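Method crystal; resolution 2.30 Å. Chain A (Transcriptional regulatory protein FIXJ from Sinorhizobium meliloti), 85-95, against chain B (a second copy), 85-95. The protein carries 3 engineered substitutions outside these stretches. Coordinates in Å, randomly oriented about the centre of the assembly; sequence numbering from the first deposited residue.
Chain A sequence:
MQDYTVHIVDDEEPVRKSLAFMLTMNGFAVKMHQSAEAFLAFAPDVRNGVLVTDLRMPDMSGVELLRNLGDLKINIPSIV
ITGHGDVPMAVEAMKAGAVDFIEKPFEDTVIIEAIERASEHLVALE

Chain A 85-95: GDVPMAVEAMK
Chain B (85-95) GDVPMAVEAMK

The two stretches are copies of one segment, related by an exact two-fold axis, so each contact described for chain B has a counterpart from chain A. In each copy residues 87-95 form a helix. The helices run in nearly the same direction, with a signed crossing angle of -26° and a closest axial approach of 9.0 Å. Equivalent residues face each other: the CA atoms of Val A87 and Val B87 lie 5.0 Å apart, and those of Met A94 and Met B94 lie 6.7 Å apart. No hydrogen bond crosses the interface. Apolar packing dominates the 496 Å² buried between the stretches, both sides summed.

Gly B85 is extended (phi/psi -102/179) and contributes no side chain. Asp B86 is also extended (-161/169) and is the N-cap. Its CB points away from chain A. With chi1 at 56° (p) and chi2 at 39°, its OD1 accepts from Met B89 N at 2.8 Å, which caps the helix start. Its backbone still takes part: Asp B86 C lies 3.7 Å from Val A87 CG2.

From Val B87 onward phi/psi values are helical, near -60/-45. Backbone bonds from residue i+4 N to residue i O begin with Ala B90 N to Asp B86 O at 2.9 Å. Val B87 is buried, with chi1 168° (t). Its CG2 lies 3.7 Å from Asp A86 C and 4.0 Å from Val A87 N, while its CG1 lies 4.1 Å from Ala A90 CB.

Pro B88, C-gamma exo, points away; proline suits the first turn because its nitrogen has no hydrogen to donate. Met B89 (chi1 -88°, chi2 -58°, chi3 136°) does not reach chain A.

Ala B90 points toward the partner. Its small methyl rests against two valines of the partner, one turn apart: CB is 4.1 Å from Val A87 CG1 and 4.4 Å from Val A91 CG2. Val B91, chi1 169° (t), sets CG1 4.0 Å from Met A94 CE.

Glu B92 (m, t, chi3 54°) points away, and its OE1 is hydrogen-bonded elsewhere in the structure. Ala B93 is out of reach of chain A.

Met B94 points toward chain A and has the largest covered area of chain B, 85 Å². Its CB meets Met A94 CB at 3.8 Å. The m, m, m rotamer brings CE within 4.0 Å of both Val A91 CG1 and Lys A95 CG.

Lys B95 (m, t, t, t) offers its aliphatic CG to Met A94 CE at 4.0 Å; its NZ is hydrogen-bonded elsewhere.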

# COMPACT_ATOMS: atom_id res chain seq x y z
N GLY A 85 5.49 13.13 -2.00
CA GLY A 85 5.01 11.83 -2.42
C GLY A 85 3.87 11.94 -3.41
O GLY A 85 3.45 13.03 -3.79
N ASP A 86 3.39 10.78 -3.85
CA ASP A 86 2.26 10.70 -4.78
C ASP A 86 1.69 9.28 -4.70
O ASP A 86 2.30 8.38 -4.09
CB ASP A 86 2.66 11.05 -6.22
CG ASP A 86 3.81 10.20 -6.74
OD1 ASP A 86 3.85 8.98 -6.46
OD2 ASP A 86 4.67 10.75 -7.47
N VAL A 87 0.52 9.08 -5.30
CA VAL A 87 -0.12 7.77 -5.24
C VAL A 87 0.77 6.62 -5.70
O VAL A 87 0.93 5.62 -4.98
CB VAL A 87 -1.43 7.77 -6.06
CG1 VAL A 87 -1.94 6.33 -6.24
CG2 VAL A 87 -2.49 8.62 -5.34
N PRO A 88 1.36 6.73 -6.90
CA PRO A 88 2.23 5.67 -7.43
C PRO A 88 3.35 5.29 -6.46
O PRO A 88 3.55 4.11 -6.17
CB PRO A 88 2.76 6.28 -8.72
CG PRO A 88 1.62 7.18 -9.14
CD PRO A 88 1.25 7.85 -7.85
N MET A 89 4.07 6.29 -5.96
CA MET A 89 5.15 6.04 -5.01
C MET A 89 4.62 5.36 -3.75
O MET A 89 5.20 4.38 -3.27
CB MET A 89 5.83 7.35 -4.65
CG MET A 89 6.95 7.71 -5.61
SD MET A 89 8.21 6.39 -5.64
CE MET A 89 8.49 6.27 -7.40
N ALA A 90 3.52 5.89 -3.23
CA ALA A 90 2.89 5.34 -2.03
C ALA A 90 2.55 3.86 -2.23
O ALA A 90 2.72 3.04 -1.32
CB ALA A 90 1.64 6.15 -1.69
N VAL A 91 2.06 3.51 -3.42
CA VAL A 91 1.72 2.12 -3.71
C VAL A 91 2.99 1.27 -3.80
O VAL A 91 3.03 0.15 -3.29
CB VAL A 91 0.89 1.98 -5.02
CG1 VAL A 91 0.78 0.49 -5.41
CG2 VAL A 91 -0.53 2.56 -4.82
N GLU A 92 4.02 1.81 -4.45
CA GLU A 92 5.30 1.09 -4.54
C GLU A 92 5.84 0.81 -3.14
O GLU A 92 6.31 -0.30 -2.85
CB GLU A 92 6.33 1.90 -5.34
CG GLU A 92 6.06 1.96 -6.84
CD GLU A 92 7.04 2.86 -7.59
OE1 GLU A 92 8.26 2.65 -7.45
OE2 GLU A 92 6.59 3.78 -8.32
N ALA A 93 5.76 1.80 -2.26
CA ALA A 93 6.25 1.63 -0.89
C ALA A 93 5.51 0.51 -0.17
O ALA A 93 6.14 -0.35 0.46
CB ALA A 93 6.10 2.94 -0.12
N MET A 94 4.18 0.51 -0.24
CA MET A 94 3.43 -0.55 0.43
C MET A 94 3.75 -1.91 -0.23
O MET A 94 3.84 -2.94 0.45
CB MET A 94 1.92 -0.28 0.36
CG MET A 94 1.49 1.05 0.94
SD MET A 94 2.10 1.37 2.61
CE MET A 94 1.02 0.33 3.59
N LYS A 95 3.93 -1.90 -1.55
CA LYS A 95 4.24 -3.13 -2.29
C LYS A 95 5.60 -3.65 -1.85
O LYS A 95 5.82 -4.87 -1.79
CB LYS A 95 4.25 -2.87 -3.80
CG LYS A 95 2.88 -2.87 -4.47
CD LYS A 95 3.01 -2.69 -5.98
CE LYS A 95 1.65 -2.74 -6.69
NZ LYS A 95 1.75 -2.42 -8.16
N GLY B 85 -8.41 9.80 -6.30
CA GLY B 85 -7.69 9.21 -5.20
C GLY B 85 -6.68 10.16 -4.59
O GLY B 85 -6.55 11.31 -5.02
N ASP B 86 -5.99 9.70 -3.56
CA ASP B 86 -4.95 10.47 -2.88
C ASP B 86 -4.08 9.49 -2.10
O ASP B 86 -4.42 8.30 -1.94
CB ASP B 86 -5.54 11.55 -1.96
CG ASP B 86 -6.51 10.99 -0.93
OD1 ASP B 86 -6.26 9.90 -0.38
OD2 ASP B 86 -7.52 11.67 -0.65
N VAL B 87 -2.95 9.98 -1.60
CA VAL B 87 -2.03 9.11 -0.87
C VAL B 87 -2.67 8.35 0.28
O VAL B 87 -2.56 7.12 0.37
CB VAL B 87 -0.82 9.92 -0.34
CG1 VAL B 87 -0.02 9.07 0.67
CG2 VAL B 87 0.08 10.33 -1.52
N PRO B 88 -3.37 9.06 1.18
CA PRO B 88 -4.02 8.41 2.33
C PRO B 88 -4.94 7.26 1.92
O PRO B 88 -4.86 6.16 2.45
CB PRO B 88 -4.77 9.55 2.99
CG PRO B 88 -3.90 10.75 2.65
CD PRO B 88 -3.58 10.51 1.20
N MET B 89 -5.82 7.53 0.96
CA MET B 89 -6.74 6.51 0.47
C MET B 89 -5.98 5.33 -0.12
O MET B 89 -6.29 4.16 0.18
CB MET B 89 -7.67 7.10 -0.58
CG MET B 89 -8.92 7.73 0.02
SD MET B 89 -9.85 6.49 0.98
CE MET B 89 -10.24 7.45 2.43
N ALA B 90 -4.98 5.64 -0.94
CA ALA B 90 -4.16 4.61 -1.57
C ALA B 90 -3.51 3.71 -0.51
O ALA B 90 -3.43 2.48 -0.68
CB ALA B 90 -3.09 5.27 -2.44
N VAL B 91 -3.06 4.31 0.59
CA VAL B 91 -2.44 3.53 1.66
C VAL B 91 -3.49 2.68 2.37
O VAL B 91 -3.24 1.52 2.69
CB VAL B 91 -1.70 4.44 2.70
CG1 VAL B 91 -1.30 3.60 3.93
CG2 VAL B 91 -0.44 5.06 2.06
N GLU B 92 -4.67 3.26 2.61
CA GLU B 92 -5.75 2.50 3.25
C GLU B 92 -6.11 1.28 2.38
O GLU B 92 -6.29 0.17 2.89
CB GLU B 92 -7.00 3.38 3.43
CG GLU B 92 -6.87 4.43 4.53
CD GLU B 92 -8.08 5.35 4.62
OE1 GLU B 92 -9.22 4.83 4.74
OE2 GLU B 92 -7.91 6.60 4.56
N ALA B 93 -6.18 1.49 1.07
CA ALA B 93 -6.51 0.39 0.16
C ALA B 93 -5.48 -0.74 0.25
O ALA B 93 -5.85 -1.91 0.36
CB ALA B 93 -6.59 0.90 -1.27
N MET B 94 -4.19 -0.40 0.20
CA MET B 94 -3.17 -1.44 0.30
C MET B 94 -3.24 -2.10 1.69
O MET B 94 -3.04 -3.32 1.81
CB MET B 94 -1.78 -0.86 0.06
CG MET B 94 -1.60 -0.14 -1.27
SD MET B 94 -2.14 -1.09 -2.71
CE MET B 94 -0.78 -2.25 -2.90
N LYS B 95 -3.52 -1.31 2.71
CA LYS B 95 -3.61 -1.82 4.08
C LYS B 95 -4.78 -2.79 4.18
O LYS B 95 -4.72 -3.78 4.92
CB LYS B 95 -3.80 -0.68 5.09
CG LYS B 95 -2.52 0.05 5.49
CD LYS B 95 -2.81 1.11 6.56
CE LYS B 95 -1.53 1.82 7.03
NZ LYS B 95 -1.82 2.96 7.96